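Acetone carboxylase alpha subunit (Xanthobacter autotrophicus Py2, PDB 5M45) forms the alpha subunit of a carboxylase assembly and belongs to the hydantoinase B/oxoprolinase family. Local coordinates at residues 428-440 with 617-629. Sequence-based numbering, arbitrary orientation.
Sequences VNAGNANTSNWLQ and LYLNYMRGGPGFG
Asn437 reaches across to Tyr618 and Asn620 with one amide nitrogen. Its CG lies anti to the backbone N (chi1 -179°), which carries ND2 over to 617-629. There ND2 donates to Asn620 OD1 at 2.9 Å, nearly straight at the hydrogen (173°), the two amide planes standing almost perpendicular. It also donates to Tyr618 OH at 3.1 Å; both acceptors lie in the Asn437 amide plane, so together they fix its rotation. Asn437 OD1 is held by Met537 N and by a water that also meets Arg623 NH2, leaving both ends of this buried amide satisfied. Both polar atoms of the cis Ser436-Asn437 peptide are used: Asn437 N donates to Tyr621 O (2.9 Å), and Ser436 O accepts from Arg623 N (3.2 Å). Arg623 CG lies 3.4 Å from Asn434 O, and a bend at chi2 brings one guanidinium face beneath Ser436 OG; NH2 hydrogen-bonds to Asn539 O. Beside the amide, Leu439 CD1 packs on Tyr618 CE1 at 3.6 Å, while Tyr618 OH hydrogen-bonds to Phe535 O. An irregular loop thus runs antiparallel (172°) to strand 617-621, of a five-stranded antiparallel sheet, and its continuing loop, within the hydantoinase B/oxoprolinase family region.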
ATOM      1  N   VAL A 428      40.471  10.232  17.072  1.00 13.47           N
ATOM      2  CA  VAL A 428      39.770  11.433  16.617  1.00 13.51           C
ATOM      3  C   VAL A 428      39.236  11.233  15.170  1.00 13.44           C
ATOM      4  O   VAL A 428      39.921  10.643  14.326  1.00 13.54           O
ATOM      5  CB  VAL A 428      40.693  12.674  16.702  1.00 13.54           C
ATOM      6  CG1 VAL A 428      40.130  13.868  15.948  1.00 13.47           C
ATOM      7  CG2 VAL A 428      40.995  13.005  18.164  1.00 13.75           C
ATOM      8  N   ASN A 429      38.012  11.721  14.918  1.00 13.40           N
ATOM      9  CA  ASN A 429      37.423  11.703  13.572  1.00 13.26           C
ATOM     10  C   ASN A 429      36.435  12.861  13.502  1.00 13.18           C
ATOM     11  O   ASN A 429      35.522  12.967  14.356  1.00 13.07           O
ATOM     12  CB  ASN A 429      36.765  10.351  13.325  1.00 13.23           C
ATOM     13  CG  ASN A 429      36.264  10.165  11.895  1.00 13.20           C
ATOM     14  OD1 ASN A 429      35.436  10.929  11.405  1.00 12.88           O
ATOM     15  ND2 ASN A 429      36.737   9.099  11.232  1.00 13.31           N
ATOM     16  N   ALA A 430      36.637  13.763  12.535  1.00 12.90           N
ATOM     17  CA  ALA A 430      35.822  14.968  12.427  1.00 12.74           C
ATOM     18  C   ALA A 430      34.353  14.700  12.052  1.00 12.54           C
ATOM     19  O   ALA A 430      33.539  15.599  12.169  1.00 12.56           O
ATOM     20  CB  ALA A 430      36.451  15.926  11.432  1.00 12.75           C
ATOM     21  N   GLY A 431      34.032  13.481  11.588  1.00 12.46           N
ATOM     22  CA  GLY A 431      32.649  13.059  11.370  1.00 12.29           C
ATOM     23  C   GLY A 431      32.377  12.389  10.029  1.00 12.27           C
ATOM     24  O   GLY A 431      33.238  12.320   9.147  1.00 12.37           O
ATOM     25  N   ASN A 432      31.161  11.863   9.887  1.00 12.23           N
ATOM     26  CA  ASN A 432      30.743  11.182   8.660  1.00 12.04           C
ATOM     27  C   ASN A 432      30.229  12.146   7.583  1.00 11.99           C
ATOM     28  O   ASN A 432      29.609  13.194   7.888  1.00 12.04           O
ATOM     29  CB  ASN A 432      29.718  10.067   8.951  1.00 11.90           C
ATOM     30  CG  ASN A 432      28.424  10.589   9.599  1.00 11.81           C
ATOM     31  OD1 ASN A 432      28.340  10.702  10.819  1.00 11.80           O
ATOM     32  ND2 ASN A 432      27.416  10.911   8.769  1.00 11.66           N
ATOM     33  N   ALA A 433      30.494  11.777   6.317  1.00 11.78           N
ATOM     34  CA  ALA A 433      29.925  12.444   5.161  1.00 11.50           C
ATOM     35  C   ALA A 433      28.420  12.317   5.133  1.00 11.28           C
ATOM     36  O   ALA A 433      27.858  11.366   5.693  1.00 11.12           O
ATOM     37  CB  ALA A 433      30.485  11.836   3.886  1.00 11.70           C
ATOM     38  N   ASN A 434      27.776  13.232   4.444  1.00 11.14           N
ATOM     39  CA  ASN A 434      26.405  13.008   4.002  1.00 11.10           C
ATOM     40  C   ASN A 434      26.411  11.866   2.950  1.00 11.03           C
ATOM     41  O   ASN A 434      27.178  11.922   1.965  1.00 11.08           O
ATOM     42  CB  ASN A 434      25.797  14.291   3.410  1.00 11.24           C
ATOM     43  CG  ASN A 434      24.290  14.210   3.265  1.00 11.25           C
ATOM     44  OD1 ASN A 434      23.766  13.570   2.339  1.00 11.43           O
ATOM     45  ND2 ASN A 434      23.575  14.867   4.171  1.00 11.31           N
ATOM     46  N   THR A 435      25.601  10.835   3.179  1.00 10.79           N
ATOM     47  CA  THR A 435      25.600   9.638   2.320  1.00 10.78           C
ATOM     48  C   THR A 435      24.631   9.843   1.126  1.00 10.93           C
ATOM     49  O   THR A 435      23.440   9.478   1.205  1.00 11.16           O
ATOM     50  CB  THR A 435      25.232   8.374   3.133  1.00 10.58           C
ATOM     51  OG1 THR A 435      23.866   8.445   3.578  1.00 10.30           O
ATOM     52  CG2 THR A 435      26.145   8.206   4.275  1.00 10.60           C
ATOM     53  N   SER A 436      25.139  10.481   0.080  1.00 10.94           N
ATOM     54  CA  SER A 436      24.352  10.846  -1.143  1.00 10.94           C
ATOM     55  C   SER A 436      25.361  11.241  -2.232  1.00 10.83           C
ATOM     56  O   SER A 436      26.556  11.340  -1.917  1.00 10.78           O
ATOM     57  CB  SER A 436      23.378  11.988  -0.814  1.00 10.93           C
ATOM     58  OG  SER A 436      24.060  13.228  -0.545  1.00 11.12           O
ATOM     59  N   ASN A 437      24.997  11.463  -3.500  1.00 10.67           N
ATOM     60  CA  ASN A 437      23.664  11.323  -4.144  1.00 10.56           C
ATOM     61  C   ASN A 437      23.198   9.880  -4.301  1.00 10.30           C
ATOM     62  O   ASN A 437      24.018   8.995  -4.458  1.00 10.23           O
ATOM     63  CB  ASN A 437      23.755  11.923  -5.552  1.00 10.64           C
ATOM     64  CG  ASN A 437      22.420  11.865  -6.320  1.00 10.77           C
ATOM     65  OD1 ASN A 437      21.446  12.560  -5.969  1.00 10.93           O
ATOM     66  ND2 ASN A 437      22.398  11.084  -7.398  1.00 10.72           N
ATOM     67  N   TRP A 438      21.875   9.685  -4.305  1.00 10.25           N
ATOM     68  CA  TRP A 438      21.218   8.420  -4.665  1.00 10.19           C
ATOM     69  C   TRP A 438      20.614   8.486  -6.088  1.00 10.46           C
ATOM     70  O   TRP A 438      19.560   9.136  -6.322  1.00 10.63           O
ATOM     71  CB  TRP A 438      20.129   8.078  -3.630  1.00 10.08           C
ATOM     72  CG  TRP A 438      20.641   7.856  -2.250  1.00  9.78           C
ATOM     73  CD1 TRP A 438      20.716   8.802  -1.241  1.00  9.67           C
ATOM     74  CD2 TRP A 438      21.166   6.638  -1.689  1.00  9.70           C
ATOM     75  NE1 TRP A 438      21.247   8.253  -0.111  1.00  9.53           N
ATOM     76  CE2 TRP A 438      21.563   6.936  -0.350  1.00  9.63           C
ATOM     77  CE3 TRP A 438      21.392   5.358  -2.188  1.00  9.76           C
ATOM     78  CZ2 TRP A 438      22.125   5.981   0.505  1.00  9.63           C
ATOM     79  CZ3 TRP A 438      21.960   4.371  -1.329  1.00  9.76           C
ATOM     80  CH2 TRP A 438      22.299   4.702   0.026  1.00  9.67           C
ATOM     81  N   LEU A 439      21.307   7.854  -7.041  1.00 10.59           N
ATOM     82  CA  LEU A 439      20.841   7.761  -8.420  1.00 10.77           C
ATOM     83  C   LEU A 439      19.618   6.827  -8.457  1.00 10.88           C
ATOM     84  O   LEU A 439      19.706   5.683  -8.035  1.00 10.83           O
ATOM     85  CB  LEU A 439      21.955   7.247  -9.360  1.00 10.86           C
ATOM     86  CG  LEU A 439      21.647   7.021 -10.853  1.00 11.01           C
ATOM     87  CD1 LEU A 439      22.881   7.161 -11.718  1.00 11.12           C
ATOM     88  CD2 LEU A 439      20.965   5.670 -11.159  1.00 11.07           C
ATOM     89  N   GLN A 440      18.498   7.346  -8.934  1.00 10.99           N
ATOM     90  CA  GLN A 440      17.209   6.599  -8.920  1.00 11.26           C
ATOM     91  C   GLN A 440      16.416   6.843 -10.198  1.00 11.40           C
ATOM     92  O   GLN A 440      16.656   7.814 -10.909  1.00 11.47           O
ATOM     93  CB  GLN A 440      16.366   7.043  -7.733  1.00 11.15           C
ATOM     94  CG  GLN A 440      16.982   6.676  -6.380  1.00 11.14           C
ATOM     95  CD  GLN A 440      16.219   7.272  -5.222  1.00 11.09           C
ATOM     96  OE1 GLN A 440      15.228   6.708  -4.754  1.00 11.13           O
ATOM     97  NE2 GLN A 440      16.652   8.449  -4.773  1.00 11.11           N
ATOM     98  N   LEU A 617      22.326  12.276 -20.422  1.00 13.11           N
ATOM     99  CA  LEU A 617      23.394  12.161 -19.417  1.00 12.82           C
ATOM    100  C   LEU A 617      22.915  12.501 -18.018  1.00 12.48           C
ATOM    101  O   LEU A 617      22.068  13.367 -17.850  1.00 12.30           O
ATOM    102  CB  LEU A 617      24.554  13.088 -19.764  1.00 12.95           C
ATOM    103  CG  LEU A 617      25.320  12.835 -21.065  1.00 13.17           C
ATOM    104  CD1 LEU A 617      26.377  13.916 -21.256  1.00 13.19           C
ATOM    105  CD2 LEU A 617      25.947  11.450 -21.112  1.00 13.23           C
ATOM    106  N   TYR A 618      23.491  11.820 -17.032  1.00 12.33           N
ATOM    107  CA  TYR A 618      23.211  12.024 -15.590  1.00 12.29           C
ATOM    108  C   TYR A 618      24.542  11.907 -14.838  1.00 12.46           C
ATOM    109  O   TYR A 618      25.260  10.903 -15.011  1.00 12.36           O
ATOM    110  CB  TYR A 618      22.213  10.935 -15.125  1.00 12.11           C
ATOM    111  CG  TYR A 618      21.721  10.961 -13.667  1.00 11.89           C
ATOM    112  CD1 TYR A 618      22.578  10.681 -12.586  1.00 11.79           C
ATOM    113  CD2 TYR A 618      20.359  11.194 -13.371  1.00 11.89           C
ATOM    114  CE1 TYR A 618      22.123  10.681 -11.276  1.00 11.56           C
ATOM    115  CE2 TYR A 618      19.904  11.198 -12.058  1.00 11.78           C
ATOM    116  CZ  TYR A 618      20.784  10.929 -11.012  1.00 11.59           C
ATOM    117  OH  TYR A 618      20.342  10.903  -9.686  1.00 11.32           O
ATOM    118  N   LEU A 619      24.878  12.933 -14.022  1.00 12.61           N
ATOM    119  CA  LEU A 619      26.089  12.892 -13.153  1.00 12.72           C
ATOM    120  C   LEU A 619      25.741  12.394 -11.751  1.00 12.51           C
ATOM    121  O   LEU A 619      24.965  13.040 -11.066  1.00 12.55           O
ATOM    122  CB  LEU A 619      26.763  14.275 -13.071  1.00 12.86           C
ATOM    123  CG  LEU A 619      28.011  14.375 -12.182  1.00 12.91           C
ATOM    124  CD1 LEU A 619      29.150  13.583 -12.788  1.00 12.93           C
ATOM    125  CD2 LEU A 619      28.457  15.826 -11.967  1.00 13.18           C
ATOM    126  N   ASN A 620      26.309  11.267 -11.333  1.00 12.49           N
ATOM    127  CA  ASN A 620      26.226  10.768  -9.948  1.00 12.21           C
ATOM    128  C   ASN A 620      27.436  11.230  -9.125  1.00 12.28           C
ATOM    129  O   ASN A 620      28.577  10.826  -9.396  1.00 12.57           O
ATOM    130  CB  ASN A 620      26.146   9.221  -9.916  1.00 12.22           C
ATOM    131  CG  ASN A 620      25.417   8.691  -8.682  1.00 12.00           C
ATOM    132  OD1 ASN A 620      24.556   9.354  -8.146  1.00 12.12           O
ATOM    133  ND2 ASN A 620      25.775   7.485  -8.232  1.00 11.97           N
ATOM    134  N   TYR A 621      27.204  12.090  -8.136  1.00 12.18           N
ATOM    135  CA  TYR A 621      28.279  12.730  -7.337  1.00 12.20           C
ATOM    136  C   TYR A 621      28.144  12.275  -5.876  1.00 12.09           C
ATOM    137  O   TYR A 621      27.132  12.573  -5.203  1.00 11.84           O
ATOM    138  CB  TYR A 621      28.187  14.285  -7.517  1.00 12.26           C
ATOM    139  CG  TYR A 621      28.829  15.204  -6.454  1.00 12.29           C
ATOM    140  CD1 TYR A 621      29.916  14.808  -5.657  1.00 12.35           C
ATOM    141  CD2 TYR A 621      28.355  16.517  -6.293  1.00 12.42           C
ATOM    142  CE1 TYR A 621      30.470  15.668  -4.691  1.00 12.39           C
ATOM    143  CE2 TYR A 621      28.922  17.389  -5.337  1.00 12.56           C
ATOM    144  CZ  TYR A 621      29.957  16.946  -4.534  1.00 12.58           C
ATOM    145  OH  TYR A 621      30.473  17.801  -3.582  1.00 13.39           O
ATOM    146  N   MET A 622      29.169  11.569  -5.392  1.00 12.26           N
ATOM    147  CA  MET A 622      29.242  11.115  -3.988  1.00 12.35           C
ATOM    148  C   MET A 622      30.059  12.084  -3.127  1.00 12.31           C
ATOM    149  O   MET A 622      31.144  12.524  -3.529  1.00 12.33           O
ATOM    150  CB  MET A 622      29.859   9.704  -3.896  1.00 12.57           C
ATOM    151  CG  MET A 622      28.867   8.566  -4.106  1.00 12.57           C
ATOM    152  SD  MET A 622      27.844   8.576  -5.607  1.00 13.03           S
ATOM    153  CE  MET A 622      29.104   8.407  -6.864  1.00 13.19           C
ATOM    154  N   ARG A 623      29.557  12.388  -1.936  1.00 12.17           N
ATOM    155  CA  ARG A 623      30.171  13.450  -1.106  1.00 12.08           C
ATOM    156  C   ARG A 623      31.462  13.057  -0.372  1.00 11.99           C
ATOM    157  O   ARG A 623      31.715  11.881  -0.074  1.00 11.98           O
ATOM    158  CB  ARG A 623      29.178  13.945  -0.036  1.00 12.14           C
ATOM    159  CG  ARG A 623      27.738  14.251  -0.472  1.00 12.11           C
ATOM    160  CD  ARG A 623      27.630  15.270  -1.598  1.00 12.35           C
ATOM    161  NE  ARG A 623      26.209  15.629  -1.823  1.00 12.31           N
ATOM    162  CZ  ARG A 623      25.494  15.416  -2.928  1.00 12.27           C
ATOM    163  NH1 ARG A 623      25.996  14.858  -4.025  1.00 12.59           N
ATOM    164  NH2 ARG A 623      24.227  15.814  -2.950  1.00 12.38           N
ATOM    165  N   GLY A 624      32.249  14.077  -0.069  1.00 11.85           N
ATOM    166  CA  GLY A 624      33.423  13.961   0.773  1.00 11.75           C
ATOM    167  C   GLY A 624      33.096  14.102   2.256  1.00 11.51           C
ATOM    168  O   GLY A 624      31.941  14.341   2.653  1.00 11.41           O
ATOM    169  N   GLY A 625      34.136  13.910   3.065  1.00 11.53           N
ATOM    170  CA  GLY A 625      34.087  14.060   4.525  1.00 11.38           C
ATOM    171  C   GLY A 625      34.826  15.319   5.029  1.00 11.39           C
ATOM    172  O   GLY A 625      35.599  15.905   4.279  1.00 11.29           O
ATOM    173  N   PRO A 626      34.572  15.717   6.291  1.00 11.23           N
ATOM    174  CA  PRO A 626      35.129  16.936   6.892  1.00 11.39           C
ATOM    175  C   PRO A 626      36.624  16.906   7.272  1.00 11.38           C
ATOM    176  O   PRO A 626      37.205  15.845   7.536  1.00 11.22           O
ATOM    177  CB  PRO A 626      34.269  17.118   8.142  1.00 11.32           C
ATOM    178  CG  PRO A 626      33.899  15.707   8.551  1.00 11.32           C
ATOM    179  CD  PRO A 626      33.680  14.995   7.225  1.00 11.20           C
ATOM    180  N   GLY A 627      37.225  18.093   7.304  1.00 11.55           N
ATOM    181  CA  GLY A 627      38.659  18.253   7.601  1.00 11.77           C
ATOM    182  C   GLY A 627      38.963  18.454   9.104  1.00 11.89           C
ATOM    183  O   GLY A 627      38.027  18.639   9.927  1.00 11.81           O
ATOM    184  N   PHE A 628      40.270  18.409   9.436  1.00 12.08           N
ATOM    185  CA  PHE A 628      40.810  18.615  10.769  1.00 12.16           C
ATOM    186  C   PHE A 628      41.967  19.624  10.806  1.00 12.42           C
ATOM    187  O   PHE A 628      42.948  19.491  10.059  1.00 12.44           O
ATOM    188  CB  PHE A 628      41.355  17.288  11.358  1.00 12.22           C
ATOM    189  CG  PHE A 628      41.883  17.442  12.768  1.00 12.32           C
ATOM    190  CD1 PHE A 628      43.188  17.852  13.000  1.00 12.61           C
ATOM    191  CD2 PHE A 628      41.055  17.236  13.843  1.00 12.31           C
ATOM    192  CE1 PHE A 628      43.656  18.068  14.306  1.00 12.76           C
ATOM    193  CE2 PHE A 628      41.532  17.429  15.164  1.00 12.45           C
ATOM    194  CZ  PHE A 628      42.814  17.838  15.380  1.00 12.61           C
ATOM    195  N   GLY A 629      41.886  20.577  11.741  1.00 12.48           N
ATOM    196  CA  GLY A 629      42.970  21.553  11.973  1.00 12.61           C
ATOM    197  C   GLY A 629      43.059  22.701  10.975  1.00 12.71           C
ATOM    198  O   GLY A 629      42.458  22.660   9.907  1.00 12.26           O
TER
HETATM  199  O   HOH W   1      29.482  15.446   3.258  1.00 10.50           O
HETATM  200  O   HOH W   2      21.785  15.067  -4.929  1.00 11.22           O
HETATM  201  O   HOH W   3      24.004   6.559  -5.865  1.00 14.33           O